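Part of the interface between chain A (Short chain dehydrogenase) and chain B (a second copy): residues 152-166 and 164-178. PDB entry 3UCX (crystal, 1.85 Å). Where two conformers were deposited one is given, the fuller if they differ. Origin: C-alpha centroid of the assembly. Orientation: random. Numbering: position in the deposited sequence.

Chain A (152-166) HSQAKYGAYKMAKSA
Chain B 164-178: KSALLAMSQTLATEL

Residues 158-166 of chain A and 164-178 of chain B are helical and pack nearly antiparallel, their axes crossing at 152° with a closest approach of 8.0 Å. Chain A enters its helix through a loop and a type II turn from Q154(A) to Y157(A), with S153(A) at phi/psi -134/36, K156(A) at 80/-8 and Y157(A) as N-cap. CA atoms pair M162(A) with A166(B) at 4.9 Å, S153(A) with T173(B) at 4.7 Å and A155(A) with E177(B) at 5.6 Å.

Two direct hydrogen bonds tie the loop to the chain B helix. OG1 of T176(B) (chi1 m) donates to O of S153(A) at 2.8 Å. The backbone N of K156(A) donates to OE2 of E177(B) at 2.8 Å and 167°; E177(B), with rotamers m and t and chi3 -9°, thus reaches the turn.

Water extends this polar network. One molecule lies 2.7 Å from N of G158(A) and 2.6 Å from the same OE2 of E177(B). A second donates to O of Q154(A) at 2.8 Å and lies 2.7 Å from OG1 of T173(B) (chi1 m); a third donates to O of G158(A) at 3.0 Å and lies 3.0 Å from the same OG1. A fourth links NZ of K161(A) to OE1 of Q172(B).

K161(A), t, t, t, p, points its CA-to-CB bond toward the chain B helix, its CD 3.4 Å from OG1 of T173(B), while its NZ donates to O of H152(A) at 2.6 Å, bracing the loop against its own helix.

Apolar and small side chains fill the rest of the contact. CA of G158(A) lies 3.7 Å from CG2 of T173(B), where an ideal CB would be only 3.2 Å from that methyl. OG of S165(A) (m) donates to O of K161(A) at 2.6 Å and lies 3.4 Å from CB of A169(B). M162(A), t, t, m, sets CG 3.8 Å from CB of A166(B) and CE 3.8 Å from SD of M170(B) (t, t, p); CB atoms of A166(A) and A166(B) meet at 4.2 Å.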

# COMPACT_ATOMS: atom_id res chain seq x y z
N HIS A 152 -10.05 -3.76 1.59
CA HIS A 152 -10.21 -5.22 1.63
C HIS A 152 -10.80 -5.75 0.35
O HIS A 152 -11.07 -4.98 -0.57
CB HIS A 152 -11.01 -5.67 2.89
CG HIS A 152 -12.44 -5.17 2.96
ND1 HIS A 152 -13.46 -5.77 2.30
CD2 HIS A 152 -13.01 -4.16 3.73
CE1 HIS A 152 -14.62 -5.13 2.60
NE2 HIS A 152 -14.34 -4.14 3.47
N SER A 153 -10.98 -7.07 0.28
CA SER A 153 -11.50 -7.71 -0.93
C SER A 153 -12.59 -8.72 -0.59
O SER A 153 -12.74 -9.76 -1.25
CB SER A 153 -10.33 -8.37 -1.66
OG SER A 153 -9.40 -7.38 -2.08
N GLN A 154 -13.39 -8.39 0.42
CA GLN A 154 -14.38 -9.34 0.93
C GLN A 154 -15.43 -9.63 -0.12
O GLN A 154 -15.81 -8.79 -0.96
CB GLN A 154 -15.02 -8.85 2.24
CG GLN A 154 -14.04 -8.82 3.43
CD GLN A 154 -14.69 -8.24 4.68
OE1 GLN A 154 -15.81 -8.60 5.01
NE2 GLN A 154 -14.00 -7.33 5.37
N ALA A 155 -15.91 -10.87 -0.08
CA ALA A 155 -16.91 -11.31 -1.04
C ALA A 155 -18.15 -10.43 -0.92
O ALA A 155 -18.48 -9.95 0.17
CB ALA A 155 -17.26 -12.78 -0.81
N LYS A 156 -18.77 -10.18 -2.06
CA LYS A 156 -20.00 -9.43 -2.23
C LYS A 156 -19.84 -7.90 -2.21
O LYS A 156 -20.80 -7.21 -2.51
CB LYS A 156 -21.09 -9.87 -1.26
CG LYS A 156 -21.35 -11.37 -1.31
CD LYS A 156 -22.73 -11.73 -0.78
CE LYS A 156 -22.88 -13.24 -0.69
NZ LYS A 156 -24.21 -13.72 -0.19
N TYR A 157 -18.65 -7.41 -1.88
CA TYR A 157 -18.39 -5.98 -1.92
C TYR A 157 -17.81 -5.50 -3.25
O TYR A 157 -17.39 -4.35 -3.35
CB TYR A 157 -17.41 -5.61 -0.80
CG TYR A 157 -17.95 -5.68 0.60
CD1 TYR A 157 -18.48 -4.55 1.22
CD2 TYR A 157 -17.91 -6.86 1.33
CE1 TYR A 157 -18.96 -4.61 2.52
CE2 TYR A 157 -18.39 -6.93 2.63
CZ TYR A 157 -18.91 -5.79 3.21
OH TYR A 157 -19.39 -5.83 4.49
N GLY A 158 -17.78 -6.36 -4.27
CA GLY A 158 -17.07 -6.07 -5.51
C GLY A 158 -17.50 -4.82 -6.28
O GLY A 158 -16.64 -4.01 -6.67
N ALA A 159 -18.79 -4.64 -6.54
CA ALA A 159 -19.22 -3.49 -7.33
C ALA A 159 -18.86 -2.21 -6.60
O ALA A 159 -18.41 -1.25 -7.21
CB ALA A 159 -20.73 -3.54 -7.62
N TYR A 160 -19.06 -2.23 -5.28
CA TYR A 160 -18.79 -1.08 -4.43
C TYR A 160 -17.29 -0.78 -4.37
O TYR A 160 -16.87 0.36 -4.55
CB TYR A 160 -19.35 -1.35 -3.02
CG TYR A 160 -19.49 -0.15 -2.13
CD1 TYR A 160 -20.08 1.01 -2.57
CD2 TYR A 160 -19.11 -0.21 -0.79
CE1 TYR A 160 -20.23 2.11 -1.74
CE2 TYR A 160 -19.26 0.89 0.04
CZ TYR A 160 -19.80 2.04 -0.45
OH TYR A 160 -20.00 3.15 0.35
N LYS A 161 -16.48 -1.81 -4.13
CA LYS A 161 -15.02 -1.64 -4.17
C LYS A 161 -14.51 -1.13 -5.55
O LYS A 161 -13.60 -0.28 -5.61
CB LYS A 161 -14.31 -2.94 -3.80
CG LYS A 161 -12.77 -2.88 -3.77
CD LYS A 161 -12.21 -4.28 -3.61
CE LYS A 161 -10.69 -4.43 -3.61
NZ LYS A 161 -10.13 -3.62 -2.54
N MET A 162 -15.09 -1.65 -6.62
CA MET A 162 -14.67 -1.25 -7.97
C MET A 162 -14.89 0.25 -8.20
O MET A 162 -13.97 0.95 -8.62
CB MET A 162 -15.39 -2.03 -9.06
CG MET A 162 -15.17 -1.47 -10.48
SD MET A 162 -16.37 -2.13 -11.65
CE MET A 162 -15.83 -3.84 -11.64
N ALA A 163 -16.09 0.72 -7.90
CA ALA A 163 -16.44 2.13 -8.12
C ALA A 163 -15.64 3.03 -7.19
O ALA A 163 -15.11 4.09 -7.60
CB ALA A 163 -17.93 2.32 -7.89
N LYS A 164 -15.57 2.64 -5.93
CA LYS A 164 -14.81 3.42 -4.96
C LYS A 164 -13.31 3.48 -5.27
O LYS A 164 -12.66 4.51 -5.04
CB LYS A 164 -15.08 2.92 -3.55
CG LYS A 164 -16.50 3.27 -3.08
CD LYS A 164 -16.60 4.73 -2.69
CE LYS A 164 -17.73 5.05 -1.74
NZ LYS A 164 -18.93 5.51 -2.47
N SER A 165 -12.77 2.38 -5.78
CA SER A 165 -11.37 2.31 -6.18
C SER A 165 -11.10 3.20 -7.39
O SER A 165 -10.08 3.88 -7.44
CB SER A 165 -10.98 0.88 -6.49
OG SER A 165 -11.02 0.12 -5.27
N ALA A 166 -11.99 3.19 -8.35
CA ALA A 166 -11.88 4.08 -9.50
C ALA A 166 -11.92 5.55 -9.01
O ALA A 166 -11.13 6.39 -9.46
CB ALA A 166 -12.99 3.81 -10.53
N LYS B 164 -7.62 0.96 -15.02
CA LYS B 164 -6.73 -0.08 -14.50
C LYS B 164 -6.92 -0.35 -13.00
O LYS B 164 -6.81 -1.49 -12.55
CB LYS B 164 -5.29 0.23 -14.85
CG LYS B 164 -5.01 0.07 -16.35
CD LYS B 164 -4.89 -1.40 -16.71
CE LYS B 164 -4.10 -1.67 -17.98
NZ LYS B 164 -5.00 -1.80 -19.15
N SER B 165 -7.19 0.71 -12.25
CA SER B 165 -7.45 0.61 -10.82
C SER B 165 -8.76 -0.12 -10.55
O SER B 165 -8.83 -0.95 -9.65
CB SER B 165 -7.47 1.98 -10.18
OG SER B 165 -6.15 2.54 -10.24
N ALA B 166 -9.78 0.18 -11.32
CA ALA B 166 -11.05 -0.53 -11.21
C ALA B 166 -10.82 -2.03 -11.52
O ALA B 166 -11.34 -2.91 -10.83
CB ALA B 166 -12.11 0.08 -12.15
N LEU B 167 -10.00 -2.31 -12.54
CA LEU B 167 -9.66 -3.68 -12.91
C LEU B 167 -8.92 -4.41 -11.79
O LEU B 167 -9.18 -5.58 -11.52
CB LEU B 167 -8.85 -3.72 -14.21
CG LEU B 167 -8.18 -5.05 -14.59
CD1 LEU B 167 -9.19 -6.18 -14.86
CD2 LEU B 167 -7.25 -4.86 -15.78
N LEU B 168 -7.96 -3.73 -11.16
CA LEU B 168 -7.18 -4.31 -10.06
C LEU B 168 -8.09 -4.65 -8.88
O LEU B 168 -8.03 -5.77 -8.31
CB LEU B 168 -6.05 -3.37 -9.63
CG LEU B 168 -5.12 -3.87 -8.52
CD1 LEU B 168 -4.49 -5.22 -8.87
CD2 LEU B 168 -4.08 -2.80 -8.14
N ALA B 169 -8.97 -3.72 -8.54
CA ALA B 169 -9.91 -3.92 -7.45
C ALA B 169 -10.82 -5.14 -7.77
O ALA B 169 -10.97 -6.04 -6.94
CB ALA B 169 -10.75 -2.66 -7.25
N MET B 170 -11.36 -5.18 -8.98
CA MET B 170 -12.17 -6.30 -9.42
C MET B 170 -11.41 -7.63 -9.37
O MET B 170 -11.98 -8.68 -8.96
CB MET B 170 -12.66 -6.06 -10.84
CG MET B 170 -13.63 -7.11 -11.36
SD MET B 170 -13.99 -6.83 -13.09
CE MET B 170 -12.53 -7.48 -13.89
N SER B 171 -10.14 -7.60 -9.79
CA SER B 171 -9.31 -8.79 -9.79
C SER B 171 -9.12 -9.34 -8.39
O SER B 171 -9.08 -10.56 -8.16
CB SER B 171 -7.95 -8.49 -10.43
OG SER B 171 -8.11 -8.04 -11.79
N GLN B 172 -8.97 -8.43 -7.44
CA GLN B 172 -8.79 -8.79 -6.06
C GLN B 172 -10.06 -9.43 -5.46
O GLN B 172 -9.99 -10.49 -4.84
CB GLN B 172 -8.36 -7.56 -5.26
CG GLN B 172 -6.90 -7.15 -5.57
CD GLN B 172 -6.51 -5.85 -4.92
OE1 GLN B 172 -7.37 -5.05 -4.54
NE2 GLN B 172 -5.18 -5.62 -4.78
N THR B 173 -11.21 -8.80 -5.66
CA THR B 173 -12.48 -9.39 -5.23
C THR B 173 -12.72 -10.77 -5.90
O THR B 173 -13.20 -11.72 -5.25
CB THR B 173 -13.66 -8.46 -5.57
OG1 THR B 173 -13.46 -7.17 -4.93
CG2 THR B 173 -15.01 -9.08 -5.07
N LEU B 174 -12.35 -10.88 -7.18
CA LEU B 174 -12.53 -12.14 -7.90
C LEU B 174 -11.67 -13.24 -7.31
O LEU B 174 -12.08 -14.41 -7.34
CB LEU B 174 -12.28 -11.99 -9.41
CG LEU B 174 -13.38 -11.29 -10.23
CD1 LEU B 174 -12.93 -11.03 -11.68
CD2 LEU B 174 -14.69 -12.13 -10.21
N ALA B 175 -10.48 -12.90 -6.80
CA ALA B 175 -9.67 -13.91 -6.13
C ALA B 175 -10.45 -14.47 -4.92
O ALA B 175 -10.49 -15.69 -4.69
CB ALA B 175 -8.31 -13.33 -5.70
N THR B 176 -11.10 -13.59 -4.17
CA THR B 176 -11.89 -14.02 -3.02
C THR B 176 -13.06 -14.88 -3.50
O THR B 176 -13.28 -15.99 -2.97
CB THR B 176 -12.40 -12.83 -2.21
OG1 THR B 176 -11.27 -12.05 -1.81
CG2 THR B 176 -13.19 -13.28 -0.95
N GLU B 177 -13.80 -14.36 -4.48
CA GLU B 177 -15.05 -14.98 -4.89
C GLU B 177 -14.87 -16.29 -5.66
O GLU B 177 -15.71 -17.19 -5.56
CB GLU B 177 -15.91 -13.99 -5.66
CG GLU B 177 -16.39 -12.86 -4.75
CD GLU B 177 -17.36 -11.88 -5.39
OE1 GLU B 177 -17.57 -11.95 -6.63
OE2 GLU B 177 -17.88 -11.01 -4.63
N LEU B 178 -13.82 -16.40 -6.44
CA LEU B 178 -13.58 -17.60 -7.20
C LEU B 178 -12.65 -18.58 -6.45
O LEU B 178 -12.58 -19.73 -6.83
CB LEU B 178 -13.03 -17.28 -8.58
CG LEU B 178 -13.85 -16.33 -9.46
CD1 LEU B 178 -13.14 -16.13 -10.80
CD2 LEU B 178 -15.26 -16.91 -9.65
O HOH W 1 -14.56 -6.81 -2.46
O HOH W 2 -13.79 -4.90 -6.87
O HOH W 3 -18.82 -8.65 -5.33
O HOH W 4 -7.54 -4.19 -1.54